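Local atomic coordinates of triabin (Triatoma pallidipennis, PDB entry 1AVG), a protein that inhibits thrombin by forming a non-covalent one-to-one complex through exosite binding, suppressing platelet aggregation and fibrin formation while barely affecting amidolytic activity. Residues Phe20-Trp25 / Gly49-Ile53; Glu55-Phe61 / Arg111-Phe115; Glu78-Phe82 / Glu93-Phe98. One frame throughout, in Å; residues are numbered along the deposited sequence.

Contact 1: Phe20-Trp25 / Gly49-Ile53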
loop_
_atom_site.group_PDB
_atom_site.type_symbol
_atom_site.label_atom_id
_atom_site.label_comp_id
_atom_site.label_asym_id
_atom_site.label_seq_id
_atom_site.Cartn_x
_atom_site.Cartn_y
_atom_site.Cartn_z
ATOM N N PHE C 20 -17.144 3.060 18.262
ATOM C CA PHE C 20 -16.244 1.937 18.375
ATOM C C PHE C 20 -16.689 0.979 19.463
ATOM O O PHE C 20 -16.821 -0.214 19.213
ATOM C CB PHE C 20 -14.814 2.377 18.659
ATOM C CG PHE C 20 -13.863 1.223 18.768
ATOM C CD1 PHE C 20 -13.752 0.502 19.959
ATOM C CD2 PHE C 20 -13.142 0.799 17.660
ATOM C CE1 PHE C 20 -12.946 -0.625 20.040
ATOM C CE2 PHE C 20 -12.330 -0.329 17.733
ATOM C CZ PHE C 20 -12.235 -1.042 18.928
ATOM N N PHE C 21 -16.836 1.481 20.685
ATOM C CA PHE C 21 -17.256 0.635 21.796
ATOM C C PHE C 21 -18.734 0.318 21.713
ATOM O O PHE C 21 -19.550 0.758 22.529
ATOM C CB PHE C 21 -16.888 1.254 23.138
ATOM C CG PHE C 21 -15.424 1.378 23.336
ATOM C CD1 PHE C 21 -14.639 0.242 23.498
ATOM C CD2 PHE C 21 -14.810 2.622 23.314
ATOM C CE1 PHE C 21 -13.259 0.346 23.633
ATOM C CE2 PHE C 21 -13.431 2.737 23.448
ATOM C CZ PHE C 21 -12.653 1.599 23.607
ATOM N N ASN C 22 -19.050 -0.483 20.708
ATOM C CA ASN C 22 -20.398 -0.917 20.428
ATOM C C ASN C 22 -20.236 -2.077 19.463
ATOM O O ASN C 22 -19.494 -1.975 18.490
ATOM C CB ASN C 22 -21.181 0.218 19.764
ATOM C CG ASN C 22 -22.583 -0.194 19.359
ATOM O OD1 ASN C 22 -23.272 -0.914 20.090
ATOM N ND2 ASN C 22 -23.018 0.268 18.191
ATOM N N GLY C 23 -20.857 -3.205 19.778
ATOM C CA GLY C 23 -20.764 -4.359 18.900
ATOM C C GLY C 23 -19.636 -5.337 19.175
ATOM O O GLY C 23 -19.134 -5.448 20.297
ATOM N N THR C 24 -19.243 -6.052 18.127
ATOM C CA THR C 24 -18.194 -7.053 18.214
ATOM C C THR C 24 -17.075 -6.790 17.209
ATOM O O THR C 24 -17.324 -6.452 16.053
ATOM C CB THR C 24 -18.772 -8.473 17.962
ATOM O OG1 THR C 24 -19.873 -8.715 18.854
ATOM C CG2 THR C 24 -17.703 -9.540 18.173
ATOM N N TRP C 25 -15.842 -6.923 17.684
ATOM C CA TRP C 25 -14.649 -6.749 16.870
ATOM C C TRP C 25 -13.864 -8.030 17.065
ATOM O O TRP C 25 -13.832 -8.580 18.165
ATOM C CB TRP C 25 -13.797 -5.588 17.375
ATOM C CG TRP C 25 -14.383 -4.228 17.165
ATOM C CD1 TRP C 25 -15.041 -3.466 18.090
ATOM C CD2 TRP C 25 -14.279 -3.422 15.982
ATOM N NE1 TRP C 25 -15.340 -2.232 17.560
ATOM C CE2 TRP C 25 -14.880 -2.178 16.270
ATOM C CE3 TRP C 25 -13.729 -3.627 14.711
ATOM C CZ2 TRP C 25 -14.939 -1.142 15.329
ATOM C CZ3 TRP C 25 -13.791 -2.597 13.779
ATOM C CH2 TRP C 25 -14.389 -1.372 14.095
ATOM N N GLY C 49 -21.847 0.662 26.291
ATOM C CA GLY C 49 -20.976 0.199 25.223
ATOM C C GLY C 49 -20.388 -1.187 25.423
ATOM O O GLY C 49 -19.173 -1.375 25.316
ATOM N N PHE C 50 -21.254 -2.158 25.699
ATOM C CA PHE C 50 -20.850 -3.548 25.914
ATOM C C PHE C 50 -20.273 -4.106 24.612
ATOM O O PHE C 50 -20.981 -4.723 23.812
ATOM C CB PHE C 50 -22.066 -4.365 26.361
ATOM C CG PHE C 50 -21.755 -5.788 26.724
ATOM C CD1 PHE C 50 -21.160 -6.096 27.944
ATOM C CD2 PHE C 50 -22.107 -6.830 25.868
ATOM C CE1 PHE C 50 -20.925 -7.419 28.308
ATOM C CE2 PHE C 50 -21.876 -8.156 26.222
ATOM C CZ PHE C 50 -21.286 -8.450 27.444
ATOM N N THR C 51 -18.986 -3.860 24.401
ATOM C CA THR C 51 -18.296 -4.309 23.200
ATOM C C THR C 51 -17.612 -5.637 23.448
ATOM O O THR C 51 -16.974 -5.827 24.481
ATOM C CB THR C 51 -17.223 -3.313 22.795
ATOM O OG1 THR C 51 -17.716 -1.984 22.997
ATOM C CG2 THR C 51 -16.860 -3.499 21.332
ATOM N N GLN C 52 -17.743 -6.557 22.503
ATOM C CA GLN C 52 -17.116 -7.860 22.638
ATOM C C GLN C 52 -15.930 -7.937 21.692
ATOM O O GLN C 52 -16.092 -7.835 20.472
ATOM C CB GLN C 52 -18.101 -8.976 22.306
ATOM C CG GLN C 52 -19.409 -8.907 23.063
ATOM C CD GLN C 52 -20.377 -9.979 22.618
ATOM O OE1 GLN C 52 -20.589 -10.188 21.422
ATOM N NE2 GLN C 52 -20.961 -10.676 23.579
ATOM N N ILE C 53 -14.734 -8.035 22.257
ATOM C CA ILE C 53 -13.524 -8.143 21.463
ATOM C C ILE C 53 -13.141 -9.612 21.563
ATOM O O ILE C 53 -12.962 -10.135 22.660
ATOM C CB ILE C 53 -12.359 -7.302 22.039
ATOM C CG1 ILE C 53 -12.786 -5.844 22.281
ATOM C CG2 ILE C 53 -11.155 -7.375 21.111
ATOM C CD1 ILE C 53 -12.589 -4.905 21.121
#
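Two backbone hydrogen bonds define this parallel pairing at the start of the lipocalin-like barrel: Gln-52 N donates to Gly-23 O (2.8 Å), and Trp-25 N to Gln-52 O (2.9 Å). Gln-52 thus uses both its amide and its carbonyl to span Thr-24, the usual parallel pattern, and here it joins strand 24-28 to strand 51-56 rather than to the next strand in sequence, the strand order that sets triabin apart from the up-and-down barrel of classical lipocalins. On the face carrying Thr-24 and Gln-52, the hydroxyl Thr-24 OG1 donates to Gln-52 OE1 at 3.0 Å, repeating the backbone register in the side chains; Ala-138 of the C-terminal helix lies against both. Gly-23 and Trp-25 form the Gly-X-Trp signature of lipocalins. With phi near 91°, Gly-23 adopts a conformation in which a CB would press on the preceding carbonyl. The indole is fixed by its own segment, Trp-25 NE1 donating to Phe-20 O (3.0 Å), and Arg-129 makes a cation-pi contact with it, an arginine-tryptophan pairing also familiar from lipocalins. Apolar packing fills the face of Trp-25 and Ile-53. The edge of the indole meets a methyl group, Trp-25 CD1 to Thr-51 CG2, at 3.7 Å, and Ile-53 CD1 reaches both Phe-20 CE1 (4.4 Å) and Trp-25 CB (4.0 Å).

Contact 2: Glu55-Phe61 / Arg111-Phe115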
loop_
_atom_site.group_PDB
_atom_site.type_symbol
_atom_site.label_atom_id
_atom_site.label_comp_id
_atom_site.label_asym_id
_atom_site.label_seq_id
_atom_site.Cartn_x
_atom_site.Cartn_y
_atom_site.Cartn_z
ATOM N N GLU C 55 -10.369 -12.016 20.822
ATOM C CA GLU C 55 -8.950 -12.034 20.487
ATOM C C GLU C 55 -8.469 -13.449 20.202
ATOM O O GLU C 55 -8.723 -14.361 20.981
ATOM C CB GLU C 55 -8.132 -11.410 21.616
ATOM C CG GLU C 55 -6.657 -11.265 21.287
ATOM C CD GLU C 55 -5.955 -10.254 22.165
ATOM O OE1 GLU C 55 -6.636 -9.507 22.889
ATOM O OE2 GLU C 55 -4.712 -10.198 22.131
ATOM N N ILE C 56 -7.723 -13.615 19.116
ATOM C CA ILE C 56 -7.225 -14.924 18.699
ATOM C C ILE C 56 -5.713 -14.949 18.505
ATOM O O ILE C 56 -5.125 -13.968 18.036
ATOM C CB ILE C 56 -7.851 -15.313 17.354
ATOM C CG1 ILE C 56 -9.372 -15.196 17.426
ATOM C CG2 ILE C 56 -7.461 -16.720 16.983
ATOM C CD1 ILE C 56 -10.002 -14.603 16.182
ATOM N N GLY C 57 -5.095 -16.065 18.883
ATOM C CA GLY C 57 -3.661 -16.259 18.711
ATOM C C GLY C 57 -2.704 -15.655 19.721
ATOM O O GLY C 57 -1.477 -15.681 19.515
ATOM N N TYR C 58 -3.243 -15.112 20.811
ATOM C CA TYR C 58 -2.403 -14.499 21.828
ATOM C C TYR C 58 -2.007 -15.542 22.856
ATOM O O TYR C 58 -2.742 -15.820 23.797
ATOM C CB TYR C 58 -3.127 -13.332 22.495
ATOM C CG TYR C 58 -2.224 -12.408 23.280
ATOM C CD1 TYR C 58 -0.991 -12.006 22.775
ATOM C CD2 TYR C 58 -2.615 -11.923 24.526
ATOM C CE1 TYR C 58 -0.169 -11.144 23.491
ATOM C CE2 TYR C 58 -1.805 -11.064 25.250
ATOM C CZ TYR C 58 -0.584 -10.677 24.730
ATOM O OH TYR C 58 0.220 -9.831 25.458
ATOM N N ASN C 59 -0.817 -16.094 22.668
ATOM C CA ASN C 59 -0.250 -17.129 23.532
ATOM C C ASN C 59 -0.252 -16.867 25.037
ATOM O O ASN C 59 -0.016 -17.787 25.818
ATOM C CB ASN C 59 1.178 -17.446 23.075
ATOM C CG ASN C 59 1.983 -16.190 22.770
ATOM O OD1 ASN C 59 2.164 -15.324 23.631
ATOM N ND2 ASN C 59 2.425 -16.064 21.528
ATOM N N LYS C 60 -0.509 -15.630 25.451
ATOM C CA LYS C 60 -0.524 -15.299 26.876
ATOM C C LYS C 60 -1.856 -15.630 27.565
ATOM O O LYS C 60 -1.916 -15.683 28.795
ATOM C CB LYS C 60 -0.193 -13.818 27.084
ATOM C CG LYS C 60 1.072 -13.359 26.378
ATOM C CD LYS C 60 2.304 -13.446 27.260
ATOM C CE LYS C 60 2.342 -12.302 28.269
ATOM N NZ LYS C 60 3.602 -12.287 29.071
ATOM N N PHE C 61 -2.907 -15.866 26.778
ATOM C CA PHE C 61 -4.236 -16.173 27.310
ATOM C C PHE C 61 -4.603 -17.658 27.263
ATOM O O PHE C 61 -4.197 -18.387 26.362
ATOM C CB PHE C 61 -5.316 -15.398 26.539
ATOM C CG PHE C 61 -5.259 -13.906 26.720
ATOM C CD1 PHE C 61 -4.793 -13.344 27.900
ATOM C CD2 PHE C 61 -5.674 -13.064 25.699
ATOM C CE1 PHE C 61 -4.743 -11.963 28.056
ATOM C CE2 PHE C 61 -5.627 -11.683 25.848
ATOM C CZ PHE C 61 -5.160 -11.133 27.027
ATOM N N ARG C 111 -1.738 -1.017 21.341
ATOM C CA ARG C 111 -2.166 -1.540 22.629
ATOM C C ARG C 111 -1.036 -1.832 23.602
ATOM O O ARG C 111 0.000 -2.388 23.232
ATOM C CB ARG C 111 -2.971 -2.804 22.385
ATOM C CG ARG C 111 -3.412 -3.588 23.606
ATOM C CD ARG C 111 -4.678 -4.331 23.215
ATOM N NE ARG C 111 -4.778 -5.737 23.607
ATOM C CZ ARG C 111 -3.811 -6.640 23.511
ATOM N NH1 ARG C 111 -2.606 -6.312 23.063
ATOM N NH2 ARG C 111 -4.104 -7.917 23.702
ATOM N N SER C 112 -1.231 -1.413 24.842
ATOM C CA SER C 112 -0.265 -1.666 25.892
ATOM C C SER C 112 -0.957 -2.558 26.897
ATOM O O SER C 112 -1.987 -2.175 27.460
ATOM C CB SER C 112 0.157 -0.371 26.569
ATOM O OG SER C 112 0.848 0.451 25.658
ATOM N N ILE C 113 -0.469 -3.784 27.032
ATOM C CA ILE C 113 -1.051 -4.704 27.995
ATOM C C ILE C 113 -0.046 -4.752 29.122
ATOM O O ILE C 113 1.172 -4.768 28.892
ATOM C CB ILE C 113 -1.287 -6.158 27.446
ATOM C CG1 ILE C 113 -1.174 -6.219 25.924
ATOM C CG2 ILE C 113 -2.676 -6.644 27.830
ATOM C CD1 ILE C 113 0.213 -6.553 25.409
ATOM N N THR C 114 -0.558 -4.716 30.340
ATOM C CA THR C 114 0.287 -4.758 31.517
ATOM C C THR C 114 -0.273 -5.792 32.493
ATOM O O THR C 114 -1.185 -5.504 33.278
ATOM C CB THR C 114 0.339 -3.376 32.189
ATOM O OG1 THR C 114 0.674 -2.380 31.213
ATOM C CG2 THR C 114 1.374 -3.367 33.285
ATOM N N PHE C 115 0.215 -7.021 32.384
ATOM C CA PHE C 115 -0.239 -8.078 33.275
ATOM C C PHE C 115 0.367 -7.801 34.629
ATOM O O PHE C 115 1.457 -7.228 34.714
ATOM C CB PHE C 115 0.200 -9.446 32.762
ATOM C CG PHE C 115 -0.444 -9.831 31.470
ATOM C CD1 PHE C 115 0.092 -9.406 30.259
ATOM C CD2 PHE C 115 -1.608 -10.586 31.462
ATOM C CE1 PHE C 115 -0.524 -9.724 29.054
ATOM C CE2 PHE C 115 -2.232 -10.910 30.267
ATOM C CZ PHE C 115 -1.689 -10.477 29.056
#
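Phe-115 is the hub of a small aromatic cluster that spans the barrel between the turn that follows strand 51-56 and strand 106-115, which is not a neighbour of strand 51-56 in the sheet. Its CE2 lies 3.5 Å from Phe-61 CE1, the two rings meeting rim to rim with planes at 59°, while its CZ approaches Tyr-58 CE2 edgewise at 3.9 Å. The backbones stay well apart, the closest pairing being Lys-60 CA to Phe-115 CA at 9.7 Å, so side chains alone bridge the gap. Both Tyr-58 and Phe-61 reach it from a type I turn, closed by Phe-61 N donating to Tyr-58 O (3.0 Å). Ile-113 extends the apolar patch, its CD1 4.3 Å from Tyr-58 CZ. At the exposed margin, the aliphatic part of Lys-60 covers the cluster, CE lying 3.9 Å from Phe-115 CE1. Polarity then takes over: Tyr-58 OH hydrogen-bonds to Glu-121, and on the other flank Arg-111 NH2 forms a salt bridge with Glu-55 OE2 at 2.8 Å, supplemented by a weak hydrogen bond from NH2 to Glu-55 OE1 (3.1 Å). His-29, hydrogen-bonded to Glu-55 and stacked on Tyr-58, ties the two chemistries together. The arrangement illustrates a general rule of protein interiors: a buried charge is usually compensated, here Arg-111 by Glu-55, beside an aromatic cluster built by turn and strand.

Contact 3: Glu78-Phe82 / Glu93-Phe98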
loop_
_atom_site.group_PDB
_atom_site.type_symbol
_atom_site.label_atom_id
_atom_site.label_comp_id
_atom_site.label_asym_id
_atom_site.label_seq_id
_atom_site.Cartn_x
_atom_site.Cartn_y
_atom_site.Cartn_z
ATOM N N GLU C 78 -5.058 11.406 25.737
ATOM C CA GLU C 78 -5.472 10.753 24.485
ATOM C C GLU C 78 -5.362 9.223 24.509
ATOM O O GLU C 78 -4.958 8.603 23.524
ATOM C CB GLU C 78 -4.683 11.331 23.289
ATOM C CG GLU C 78 -3.144 11.180 23.363
ATOM C CD GLU C 78 -2.400 11.717 22.135
ATOM O OE1 GLU C 78 -2.899 12.654 21.469
ATOM O OE2 GLU C 78 -1.296 11.200 21.846
ATOM N N GLN C 79 -5.787 8.616 25.610
ATOM C CA GLN C 79 -5.696 7.170 25.763
ATOM C C GLN C 79 -6.888 6.626 26.546
ATOM O O GLN C 79 -7.377 7.264 27.482
ATOM C CB GLN C 79 -4.386 6.838 26.484
ATOM C CG GLN C 79 -3.845 5.442 26.267
ATOM C CD GLN C 79 -2.378 5.317 26.667
ATOM O OE1 GLN C 79 -1.648 4.469 26.148
ATOM N NE2 GLN C 79 -1.942 6.157 27.599
ATOM N N TYR C 80 -7.390 5.477 26.111
ATOM C CA TYR C 80 -8.518 4.824 26.764
ATOM C C TYR C 80 -7.972 3.599 27.479
ATOM O O TYR C 80 -7.474 2.678 26.835
ATOM C CB TYR C 80 -9.577 4.439 25.731
ATOM C CG TYR C 80 -10.209 5.641 25.066
ATOM C CD1 TYR C 80 -9.450 6.499 24.271
ATOM C CD2 TYR C 80 -11.548 5.953 25.275
ATOM C CE1 TYR C 80 -10.003 7.640 23.705
ATOM C CE2 TYR C 80 -12.116 7.093 24.713
ATOM C CZ TYR C 80 -11.336 7.934 23.929
ATOM O OH TYR C 80 -11.888 9.070 23.375
ATOM N N SER C 81 -7.997 3.629 28.807
ATOM C CA SER C 81 -7.479 2.535 29.619
ATOM C C SER C 81 -8.569 1.649 30.215
ATOM O O SER C 81 -9.609 2.144 30.651
ATOM C CB SER C 81 -6.609 3.104 30.738
ATOM O OG SER C 81 -5.613 3.966 30.212
ATOM N N PHE C 82 -8.322 0.342 30.244
ATOM C CA PHE C 82 -9.275 -0.621 30.786
ATOM C C PHE C 82 -8.594 -1.628 31.701
ATOM O O PHE C 82 -7.449 -2.022 31.461
ATOM C CB PHE C 82 -9.961 -1.395 29.659
ATOM C CG PHE C 82 -10.762 -0.538 28.733
ATOM C CD1 PHE C 82 -10.149 0.140 27.685
ATOM C CD2 PHE C 82 -12.138 -0.405 28.904
ATOM C CE1 PHE C 82 -10.896 0.943 26.817
ATOM C CE2 PHE C 82 -12.891 0.394 28.043
ATOM C CZ PHE C 82 -12.268 1.071 26.996
ATOM N N GLU C 93 -3.946 -4.595 32.731
ATOM C CA GLU C 93 -4.497 -3.363 32.202
ATOM C C GLU C 93 -4.218 -3.324 30.705
ATOM O O GLU C 93 -3.189 -3.830 30.233
ATOM C CB GLU C 93 -3.886 -2.135 32.879
ATOM C CG GLU C 93 -4.527 -0.819 32.422
ATOM C CD GLU C 93 -3.690 0.417 32.733
ATOM O OE1 GLU C 93 -2.499 0.455 32.346
ATOM O OE2 GLU C 93 -4.237 1.366 33.338
ATOM N N ALA C 94 -5.159 -2.754 29.967
ATOM C CA ALA C 94 -5.037 -2.617 28.529
ATOM C C ALA C 94 -5.333 -1.167 28.173
ATOM O O ALA C 94 -6.363 -0.619 28.577
ATOM C CB ALA C 94 -6.018 -3.547 27.821
ATOM N N ASP C 95 -4.388 -0.528 27.491
ATOM C CA ASP C 95 -4.546 0.859 27.066
ATOM C C ASP C 95 -4.614 0.864 25.548
ATOM O O ASP C 95 -3.848 0.147 24.902
ATOM C CB ASP C 95 -3.359 1.701 27.547
ATOM C CG ASP C 95 -3.170 1.638 29.060
ATOM O OD1 ASP C 95 -4.175 1.512 29.784
ATOM O OD2 ASP C 95 -2.018 1.708 29.533
ATOM N N PHE C 96 -5.581 1.589 24.988
ATOM C CA PHE C 96 -5.746 1.680 23.533
ATOM C C PHE C 96 -5.471 3.085 22.998
ATOM O O PHE C 96 -6.054 4.058 23.486
ATOM C CB PHE C 96 -7.179 1.345 23.117
ATOM C CG PHE C 96 -7.640 -0.024 23.500
ATOM C CD1 PHE C 96 -6.753 -1.090 23.570
ATOM C CD2 PHE C 96 -8.988 -0.249 23.770
ATOM C CE1 PHE C 96 -7.204 -2.362 23.903
ATOM C CE2 PHE C 96 -9.450 -1.512 24.102
ATOM C CZ PHE C 96 -8.556 -2.575 24.170
ATOM N N THR C 97 -4.585 3.189 22.011
ATOM C CA THR C 97 -4.280 4.466 21.357
ATOM C C THR C 97 -4.769 4.234 19.933
ATOM O O THR C 97 -4.159 3.474 19.176
ATOM C CB THR C 97 -2.766 4.765 21.325
ATOM O OG1 THR C 97 -2.266 4.892 22.660
ATOM C CG2 THR C 97 -2.491 6.055 20.570
ATOM N N PHE C 98 -5.912 4.809 19.591
ATOM C CA PHE C 98 -6.457 4.599 18.266
ATOM C C PHE C 98 -5.722 5.417 17.224
ATOM O O PHE C 98 -5.681 6.639 17.312
ATOM C CB PHE C 98 -7.948 4.898 18.267
ATOM C CG PHE C 98 -8.737 3.991 19.173
ATOM C CD1 PHE C 98 -8.889 4.293 20.525
ATOM C CD2 PHE C 98 -9.289 2.811 18.688
ATOM C CE1 PHE C 98 -9.577 3.429 21.385
ATOM C CE2 PHE C 98 -9.977 1.943 19.539
ATOM C CZ PHE C 98 -10.118 2.255 20.894
#
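The approach to this antiparallel hairpin pairing starts at Gln-79, whose OE1 comes within 3.5 Å of Asp-95 CB before regular strand geometry sets in. Tyr-80 faces Phe-96 in a hydrogen-bonded pair: Tyr-80 N donates to Phe-96 O (3.3 Å) and Phe-96 N to Tyr-80 O (2.9 Å). Its ring receives the edge of Phe-98 in a T-shaped contact, with centroids 5.9 Å apart. Ser-81 follows, opposite Asp-95 in a non-hydrogen-bonded pair whose CA atoms are 4.2 Å apart; the polar link comes from the side chains, Ser-81 OG donating to Asp-95 OD1 at 2.9 Å. Phe-82 restores the backbone pattern with Ala-94, through Phe-82 N to Ala-94 O (2.7 Å) and Ala-94 N to Phe-82 O (2.8 Å), and its CE1 packs 3.8 Å from Phe-96 CD2. Phe-42 meets both rings. The chemistry therefore sorts by face: on one side Phe-82, Phe-96 and Ala-94 are buried in the barrel, with Tyr-80 partly exposed, and a hydrogen bond between Ser-81 and Asp-95 lies on the other.

The three contacts sample one barrel by different means. Contacts 1 and 3 pair neighbouring strands through the backbone, parallel in the first and antiparallel in the second, whereas contact 2 reaches across the barrel by side chains alone, from the end of strand 51-56 and its following turn to strand 106-115. Contact 1 is only partly buried; contacts 2 and 3 are buried. Contacts 1 and 2 share strand 51-56, and their centres lie about 17 Å apart on opposite sides of the chain's centre. Contact 3 connects to both: Phe-21 CZ packs 3.5 Å from Phe-82 CZ, and strand 92-101 adjoins strand 106-115, with Thr-114 N 2.8 Å from Glu-93 O, a probable hydrogen bond. Only contact 2 includes a salt bridge between its segments.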